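PDB 2BAS: YkuI protein from Bacillus subtilis, which binds the second messenger cyclic di-GMP through its EAL domain and may cleave it as a cyclic-guanylate-specific phosphodiesterase. Local coordinates for residues 44-49 with 268-273; 332-337 with 396-401. All blocks are in the same frame, centred on the assembly; numbering follows the deposited sequence.

Contact 1 (44-49 with 268-273)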
ATOM      1  N   ALA A  44       3.738  28.947  -3.788  1.00 57.50           N
ATOM      2  CA  ALA A  44       4.949  28.350  -3.230  1.00 56.34           C
ATOM      3  C   ALA A  44       4.725  26.947  -2.711  1.00 55.99           C
ATOM      4  O   ALA A  44       3.634  26.601  -2.233  1.00 55.53           O
ATOM      5  CB  ALA A  44       5.529  29.233  -2.133  1.00 57.56           C
ATOM      6  N   ILE A  45       5.771  26.136  -2.827  1.00 54.61           N
ATOM      7  CA  ILE A  45       5.755  24.789  -2.300  1.00 54.80           C
ATOM      8  C   ILE A  45       6.860  24.688  -1.267  1.00 56.27           C
ATOM      9  O   ILE A  45       7.992  25.133  -1.512  1.00 56.45           O
ATOM     10  CB  ILE A  45       5.871  23.739  -3.414  1.00 55.09           C
ATOM     11  CG1 ILE A  45       4.613  23.798  -4.285  1.00 51.84           C
ATOM     12  CG2 ILE A  45       6.014  22.341  -2.817  1.00 53.36           C
ATOM     13  CD1 ILE A  45       4.830  23.379  -5.687  1.00 54.20           C
ATOM     14  N   PHE A  46       6.518  24.109  -0.117  1.00 56.52           N
ATOM     15  CA  PHE A  46       7.384  24.154   1.059  1.00 57.83           C
ATOM     16  C   PHE A  46       8.114  22.875   1.411  1.00 57.96           C
ATOM     17  O   PHE A  46       7.571  21.787   1.312  1.00 57.03           O
ATOM     18  CB  PHE A  46       6.608  24.686   2.266  1.00 56.98           C
ATOM     19  CG  PHE A  46       6.194  26.121   2.114  1.00 56.37           C
ATOM     20  CD1 PHE A  46       4.971  26.450   1.534  1.00 55.77           C
ATOM     21  CD2 PHE A  46       7.040  27.146   2.520  1.00 56.14           C
ATOM     22  CE1 PHE A  46       4.588  27.779   1.380  1.00 53.66           C
ATOM     23  CE2 PHE A  46       6.670  28.475   2.370  1.00 55.81           C
ATOM     24  CZ  PHE A  46       5.437  28.792   1.801  1.00 55.71           C
ATOM     25  N   SER A  47       9.366  23.053   1.820  1.00 60.25           N
ATOM     26  CA  SER A  47      10.277  21.984   2.218  1.00 61.63           C
ATOM     27  C   SER A  47       9.933  21.501   3.616  1.00 61.76           C
ATOM     28  O   SER A  47       9.471  22.287   4.447  1.00 61.61           O
ATOM     29  CB  SER A  47      11.706  22.541   2.241  1.00 62.19           C
ATOM     30  OG  SER A  47      12.686  21.529   2.102  1.00 67.42           O
ATOM     31  N   ALA A  48      10.169  20.220   3.885  1.00 61.91           N
ATOM     32  CA  ALA A  48       9.958  19.688   5.225  1.00 62.81           C
ATOM     33  C   ALA A  48      11.227  19.768   6.069  1.00 63.91           C
ATOM     34  O   ALA A  48      11.150  20.057   7.265  1.00 63.98           O
ATOM     35  CB  ALA A  48       9.450  18.266   5.168  1.00 63.74           C
ATOM     36  N   GLU A  49      12.382  19.523   5.441  1.00 65.14           N
ATOM     37  CA  GLU A  49      13.680  19.503   6.134  1.00 65.97           C
ATOM     38  C   GLU A  49      14.045  20.887   6.666  1.00 66.83           C
ATOM     39  O   GLU A  49      14.157  21.081   7.879  1.00 65.87           O
ATOM     40  CB  GLU A  49      14.796  18.964   5.238  1.00 65.70           C
ATOM     41  CG  GLU A  49      14.420  17.791   4.365  1.00 67.66           C
ATOM     42  CD  GLU A  49      14.330  18.183   2.910  1.00 69.03           C
ATOM     43  OE1 GLU A  49      15.345  18.700   2.390  1.00 69.97           O
ATOM     44  OE2 GLU A  49      13.263  17.972   2.291  1.00 67.15           O
ATOM     45  N   ASP A 268      12.672  32.221   2.930  1.00 59.02           N
ATOM     46  CA  ASP A 268      12.448  31.892   4.334  1.00 59.40           C
ATOM     47  C   ASP A 268      11.134  32.490   4.835  1.00 59.21           C
ATOM     48  O   ASP A 268      10.921  32.599   6.045  1.00 59.84           O
ATOM     49  CB  ASP A 268      13.599  32.435   5.193  1.00 61.03           C
ATOM     50  CG  ASP A 268      14.945  31.832   4.830  1.00 62.59           C
ATOM     51  OD1 ASP A 268      14.928  30.555   4.311  1.00 60.12           O
ATOM     52  OD2 ASP A 268      16.026  32.641   5.082  1.00 59.30           O
ATOM     53  N   VAL A 269      10.257  32.867   3.906  1.00 58.74           N
ATOM     54  CA  VAL A 269       9.010  33.567   4.234  1.00 58.56           C
ATOM     55  C   VAL A 269       8.242  32.960   5.409  1.00 59.58           C
ATOM     56  O   VAL A 269       7.656  33.688   6.215  1.00 59.78           O
ATOM     57  CB  VAL A 269       8.072  33.707   2.995  1.00 58.15           C
ATOM     58  CG1 VAL A 269       7.732  32.333   2.387  1.00 58.02           C
ATOM     59  CG2 VAL A 269       6.794  34.489   3.347  1.00 56.79           C
ATOM     60  N   LEU A 270       8.279  31.634   5.521  1.00 60.36           N
ATOM     61  CA  LEU A 270       7.440  30.936   6.479  1.00 60.12           C
ATOM     62  C   LEU A 270       8.209  30.086   7.504  1.00 60.71           C
ATOM     63  O   LEU A 270       7.590  29.435   8.349  1.00 60.87           O
ATOM     64  CB  LEU A 270       6.434  30.079   5.704  1.00 59.88           C
ATOM     65  CG  LEU A 270       4.956  30.224   6.078  1.00 60.43           C
ATOM     66  CD1 LEU A 270       4.477  31.673   5.892  1.00 58.40           C
ATOM     67  CD2 LEU A 270       4.112  29.273   5.243  1.00 59.28           C
ATOM     68  N   LYS A 271       9.543  30.118   7.447  1.00 61.38           N
ATOM     69  CA  LYS A 271      10.405  29.269   8.296  1.00 62.63           C
ATOM     70  C   LYS A 271      10.012  29.190   9.781  1.00 62.92           C
ATOM     71  O   LYS A 271       9.962  28.098  10.358  1.00 62.21           O
ATOM     72  CB  LYS A 271      11.881  29.676   8.164  1.00 62.66           C
ATOM     73  CG  LYS A 271      12.871  28.662   8.771  1.00 62.59           C
ATOM     74  CD  LYS A 271      14.324  29.030   8.471  1.00 62.86           C
ATOM     75  CE  LYS A 271      14.711  28.730   7.008  1.00 63.92           C
ATOM     76  NZ  LYS A 271      15.982  29.403   6.592  1.00 64.34           N
ATOM     77  N   GLN A 272       9.737  30.342  10.391  1.00 63.01           N
ATOM     78  CA  GLN A 272       9.443  30.383  11.825  1.00 63.73           C
ATOM     79  C   GLN A 272       8.101  29.782  12.219  1.00 63.22           C
ATOM     80  O   GLN A 272       8.029  29.021  13.178  1.00 64.03           O
ATOM     81  CB  GLN A 272       9.619  31.796  12.390  1.00 63.53           C
ATOM     82  CG  GLN A 272      11.057  32.290  12.286  1.00 66.43           C
ATOM     83  CD  GLN A 272      12.069  31.183  12.572  1.00 67.51           C
ATOM     84  OE1 GLN A 272      12.068  30.585  13.650  1.00 70.82           O
ATOM     85  NE2 GLN A 272      12.930  30.903  11.596  1.00 68.40           N
ATOM     86  N   ARG A 273       7.053  30.119  11.479  1.00 63.16           N
ATOM     87  CA  ARG A 273       5.725  29.585  11.744  1.00 63.53           C
ATOM     88  C   ARG A 273       5.726  28.058  11.629  1.00 63.71           C
ATOM     89  O   ARG A 273       5.189  27.372  12.498  1.00 64.59           O
ATOM     90  CB  ARG A 273       4.702  30.218  10.798  1.00 63.26           C
ATOM     91  CG  ARG A 273       3.305  29.637  10.887  1.00 64.56           C
ATOM     92  CD  ARG A 273       2.435  30.206   9.787  1.00 66.28           C
ATOM     93  NE  ARG A 273       1.272  29.370   9.514  1.00 68.43           N
ATOM     94  CZ  ARG A 273       0.301  29.685   8.663  1.00 68.75           C
ATOM     95  NH1 ARG A 273       0.332  30.827   7.993  1.00 67.59           N
ATOM     96  NH2 ARG A 273      -0.713  28.856   8.485  1.00 71.95           N
TER

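Contact 2 (332-337 with 396-401)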
ATOM      1  N   CYS A 332      -9.744  -8.754  28.836  1.00 67.60           N
ATOM      2  CA  CYS A 332      -8.976  -8.101  27.769  1.00 67.60           C
ATOM      3  C   CYS A 332      -8.663  -8.940  26.536  1.00 66.46           C
ATOM      4  O   CYS A 332      -7.799  -8.570  25.745  1.00 68.19           O
ATOM      5  CB  CYS A 332      -7.678  -7.506  28.324  1.00 68.83           C
ATOM      6  SG  CYS A 332      -6.595  -8.688  29.144  1.00 71.16           S
ATOM      7  N   SER A 333      -9.362 -10.051  26.344  1.00 64.41           N
ATOM      8  CA  SER A 333      -9.138 -10.843  25.136  1.00 62.62           C
ATOM      9  C   SER A 333     -10.402 -11.523  24.610  1.00 61.83           C
ATOM     10  O   SER A 333     -11.408 -11.570  25.296  1.00 61.59           O
ATOM     11  CB  SER A 333      -7.972 -11.841  25.318  1.00 62.11           C
ATOM     12  OG  SER A 333      -8.162 -12.727  26.411  1.00 59.77           O
ATOM     13  N   PHE A 334     -10.356 -12.023  23.378  1.00 62.10           N
ATOM     14  CA  PHE A 334     -11.509 -12.750  22.820  1.00 61.95           C
ATOM     15  C   PHE A 334     -11.027 -13.970  22.029  1.00 59.37           C
ATOM     16  O   PHE A 334     -11.814 -14.823  21.650  1.00 61.50           O
ATOM     17  CB  PHE A 334     -12.429 -11.841  21.974  1.00 59.89           C
ATOM     18  CG  PHE A 334     -11.874 -11.517  20.611  1.00 59.33           C
ATOM     19  CD1 PHE A 334     -12.280 -12.244  19.491  1.00 59.16           C
ATOM     20  CD2 PHE A 334     -10.941 -10.499  20.449  1.00 53.78           C
ATOM     21  CE1 PHE A 334     -11.773 -11.960  18.228  1.00 56.90           C
ATOM     22  CE2 PHE A 334     -10.423 -10.203  19.206  1.00 54.00           C
ATOM     23  CZ  PHE A 334     -10.834 -10.934  18.084  1.00 61.25           C
ATOM     24  N   ARG A 335      -9.728 -14.059  21.804  1.00 58.11           N
ATOM     25  CA  ARG A 335      -9.146 -15.260  21.182  1.00 57.85           C
ATOM     26  C   ARG A 335      -7.733 -15.489  21.686  1.00 58.62           C
ATOM     27  O   ARG A 335      -6.944 -14.536  21.795  1.00 58.19           O
ATOM     28  CB  ARG A 335      -9.150 -15.173  19.661  1.00 55.57           C
ATOM     29  CG  ARG A 335      -9.025 -16.520  18.994  1.00 60.22           C
ATOM     30  CD  ARG A 335      -8.720 -16.409  17.522  1.00 60.87           C
ATOM     31  NE  ARG A 335      -9.888 -16.073  16.709  1.00 63.33           N
ATOM     32  CZ  ARG A 335     -10.124 -14.870  16.190  1.00 60.62           C
ATOM     33  NH1 ARG A 335     -11.201 -14.677  15.439  1.00 54.16           N
ATOM     34  NH2 ARG A 335      -9.281 -13.867  16.409  1.00 54.77           N
ATOM     35  N   ILE A 336      -7.441 -16.746  22.029  1.00 59.90           N
ATOM     36  CA  ILE A 336      -6.101 -17.180  22.461  1.00 59.67           C
ATOM     37  C   ILE A 336      -5.740 -18.529  21.817  1.00 60.94           C
ATOM     38  O   ILE A 336      -6.587 -19.426  21.756  1.00 60.09           O
ATOM     39  CB  ILE A 336      -5.997 -17.270  24.007  1.00 58.69           C
ATOM     40  CG1 ILE A 336      -6.449 -15.952  24.637  1.00 61.68           C
ATOM     41  CG2 ILE A 336      -4.561 -17.606  24.463  1.00 54.79           C
ATOM     42  CD1 ILE A 336      -6.405 -15.918  26.158  1.00 59.21           C
ATOM     43  N   TYR A 337      -4.491 -18.652  21.345  1.00 61.46           N
ATOM     44  CA  TYR A 337      -3.951 -19.879  20.736  1.00 60.90           C
ATOM     45  C   TYR A 337      -2.411 -19.856  20.740  1.00 62.25           C
ATOM     46  O   TYR A 337      -1.810 -18.790  20.918  1.00 62.19           O
ATOM     47  CB  TYR A 337      -4.479 -20.062  19.297  1.00 63.53           C
ATOM     48  CG  TYR A 337      -4.065 -18.970  18.320  1.00 62.43           C
ATOM     49  CD1 TYR A 337      -3.002 -19.149  17.433  1.00 67.21           C
ATOM     50  CD2 TYR A 337      -4.729 -17.761  18.301  1.00 63.89           C
ATOM     51  CE1 TYR A 337      -2.627 -18.123  16.543  1.00 70.43           C
ATOM     52  CE2 TYR A 337      -4.371 -16.747  17.441  1.00 68.55           C
ATOM     53  CZ  TYR A 337      -3.331 -16.920  16.562  1.00 70.23           C
ATOM     54  OH  TYR A 337      -3.024 -15.866  15.725  1.00 67.51           O
ATOM     55  N   LEU A 396     -10.388 -10.946  10.656  1.00 71.54           N
ATOM     56  CA  LEU A 396     -11.132 -11.531   9.524  1.00 73.97           C
ATOM     57  C   LEU A 396     -12.460 -12.186   9.877  1.00 74.78           C
ATOM     58  O   LEU A 396     -13.402 -12.137   9.081  1.00 74.27           O
ATOM     59  CB  LEU A 396     -10.269 -12.482   8.697  1.00 74.62           C
ATOM     60  CG  LEU A 396      -9.603 -11.867   7.460  1.00 76.38           C
ATOM     61  CD1 LEU A 396      -8.877 -12.948   6.666  1.00 79.20           C
ATOM     62  CD2 LEU A 396     -10.613 -11.151   6.558  1.00 76.74           C
ATOM     63  N   GLU A 397     -12.541 -12.769  11.069  1.00 75.89           N
ATOM     64  CA  GLU A 397     -13.770 -13.432  11.494  1.00 76.61           C
ATOM     65  C   GLU A 397     -14.791 -12.452  12.052  1.00 75.01           C
ATOM     66  O   GLU A 397     -15.918 -12.400  11.567  1.00 77.41           O
ATOM     67  CB  GLU A 397     -13.488 -14.569  12.489  1.00 76.55           C
ATOM     68  CG  GLU A 397     -12.694 -15.726  11.873  1.00 79.39           C
ATOM     69  CD  GLU A 397     -12.254 -16.799  12.882  1.00 80.66           C
ATOM     70  OE1 GLU A 397     -12.435 -16.609  14.110  1.00 85.18           O
ATOM     71  OE2 GLU A 397     -11.722 -17.844  12.428  1.00 79.22           O
ATOM     72  N   THR A 398     -14.400 -11.668  13.054  1.00 73.47           N
ATOM     73  CA  THR A 398     -15.348 -10.787  13.746  1.00 72.26           C
ATOM     74  C   THR A 398     -15.695  -9.510  12.980  1.00 71.96           C
ATOM     75  O   THR A 398     -16.833  -9.027  13.056  1.00 74.81           O
ATOM     76  CB  THR A 398     -14.921 -10.453  15.199  1.00 72.21           C
ATOM     77  OG1 THR A 398     -13.777  -9.594  15.195  1.00 73.48           O
ATOM     78  CG2 THR A 398     -14.602 -11.721  15.977  1.00 72.87           C
ATOM     79  N   GLY A 399     -14.729  -8.977  12.239  1.00 70.44           N
ATOM     80  CA  GLY A 399     -14.945  -7.788  11.424  1.00 69.86           C
ATOM     81  C   GLY A 399     -14.746  -6.477  12.166  1.00 69.85           C
ATOM     82  O   GLY A 399     -15.362  -5.462  11.836  1.00 69.40           O
ATOM     83  N   GLU A 400     -13.894  -6.492  13.183  1.00 69.28           N
ATOM     84  CA  GLU A 400     -13.597  -5.265  13.915  1.00 67.91           C
ATOM     85  C   GLU A 400     -12.101  -5.064  14.043  1.00 63.75           C
ATOM     86  O   GLU A 400     -11.332  -6.014  13.935  1.00 62.16           O
ATOM     87  CB  GLU A 400     -14.282  -5.240  15.292  1.00 68.03           C
ATOM     88  CG  GLU A 400     -13.920  -6.394  16.211  1.00 69.64           C
ATOM     89  CD  GLU A 400     -14.496  -6.241  17.623  1.00 70.67           C
ATOM     90  OE1 GLU A 400     -13.759  -6.556  18.586  1.00 71.90           O
ATOM     91  OE2 GLU A 400     -15.672  -5.814  17.776  1.00 75.30           O
HETATM   92  N   MSE A 401     -11.718  -3.812  14.247  1.00 61.70           N
HETATM   93  CA  MSE A 401     -10.338  -3.422  14.424  1.00 61.12           C
HETATM   94  C   MSE A 401      -9.852  -3.955  15.764  1.00 60.16           C
HETATM   95  O   MSE A 401     -10.423  -3.617  16.816  1.00 63.24           O
HETATM   96  CB  MSE A 401     -10.199  -1.887  14.381  1.00 61.39           C
HETATM   97  CG  MSE A 401     -10.547  -1.247  13.031  1.00 67.09           C
HETATM   98 SE   MSE A 401      -9.510  -1.948  11.494  1.00 86.68          SE
HETATM   99  CE  MSE A 401      -7.795  -1.061  11.847  1.00 79.69           C
TER

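Contact 1 (44-49 with 268-273)
Phe46 turns its ring toward Val269 and Leu270 by placing CG anti to its own carbonyl carbon, beside the backbone N (chi1 -66°), and Val269 answers by setting CG1 between its backbone N and carbonyl carbon (chi1 57°), so that this methyl is the branch that meets the ring. The example illustrates how one aromatic side chain on a strand can receive the turn that leads into a distant helix. Leu270 supplies most of the touch. Its CB rests against the ring at CE2, 3.7 Å from that Phe46 atom, and its CD2 methyl lies over one face as a CH-pi contact, 4.1 Å from the Phe46 ring centroid and 27° off the normal. The two side chains cross at about a right angle, and Leu270 CD2 also comes within 3.7 Å of Phe46 CZ. Val269 comes in differently: its CG1 stands at the ring edge, near the plane, 4.0 Å from Phe46 CE2. Face and edge are thus taken by consecutive residues, and the contact is wholly apolar. The backbones stay well apart, with 8.7 Å between the CA atoms of Phe46 and Leu270. Both apolar residues sit in the middle of a type I turn from Asp268 to Lys271, closed by the Lys271 N to Asp268 O bond and spanned by a salt bridge from Lys271 NZ, which approaches Asp268 OD1 from above the carboxylate plane. Leu270 is also the N-cap of helix 271-311. Strand 38-47, which carries Phe46, runs antiparallel to both 53-64 and 249-252 in the EAL-domain barrel sheet; Val53 on the former touches Phe46 and Val269, and Val258 in the loop beyond the latter touches Phe46 and Leu270.

Contact 2 (332-337 with 396-401)
Two flat groups on adjacent residues, the Phe334 ring and the Arg335 guanidinium, meet the loop residues Thr398 and Glu397. One face of the phenyl ring carries Arg335 CB, 4.3 Å above the plane and displaced toward the rim, while Thr398 CG2 reaches the ring obliquely, 3.6 Å from Phe334 CE1. Ring and threonine come from opposite directions, and the methyl branch of Thr398 does the touching. At the guanidinium the approach is from the edge: Glu397 OE1 lies 2.6 Å from Arg335 NH1, near the guanidinium plane though tilted somewhat out of it. Here the worked example is a salt bridge that pairs single atoms. The two planes are 72° apart, too steep for a parallel, two-pronged pairing, and NH1 meets OE1 from above the carboxylate plane with a moderately bent N-H...O angle of 147°. The arginine chain runs extended through chi2, bends at chi3 (-78°) and brings the guanidinium to this position, whereas Glu397 stretches out straight beyond CG to meet it.

The glutamate lies in the loop between strands 388-394 and 401-409. The arginine opens strand 335-340, separated from 401-409 by strand 413-419 in an antiparallel sheet whose strand order recalls PAS-like domains, so the loop folds back over a nonadjacent strand. Arg335 NH2 also forms salt bridges with Asp395 and Asp418, and the other oxygen of Glu397 bonds to Tyr363 OH. Gathered among three carboxylates, the buried guanidinium shares its charge among NH1, which meets Glu397, and NH2, which meets the two aspartates; the positive charge would probably keep these acids ionised, tying the exposed loop electrostatically to the core strands.

Contact 1 lies in the EAL domain and contact 2 in the C-terminal signalling domain, on opposite sides of the chain's centre, 45 Å apart between centres and about 27 Å between nearest atoms. They follow one another in sequence, and helix 271-311, which starts at contact 1, spans much of the intervening chain. Their chemistry differs, apolar packing in the first against charge pairing in the second. Both come close to the second subunit: Glu49 forms a salt bridge with Lys366 of that subunit, and Leu396 packs on its Gly227. Beta-mercaptoethanol linked to Cys332, at the start of segment 332-337, is probably from the crystallisation liquor.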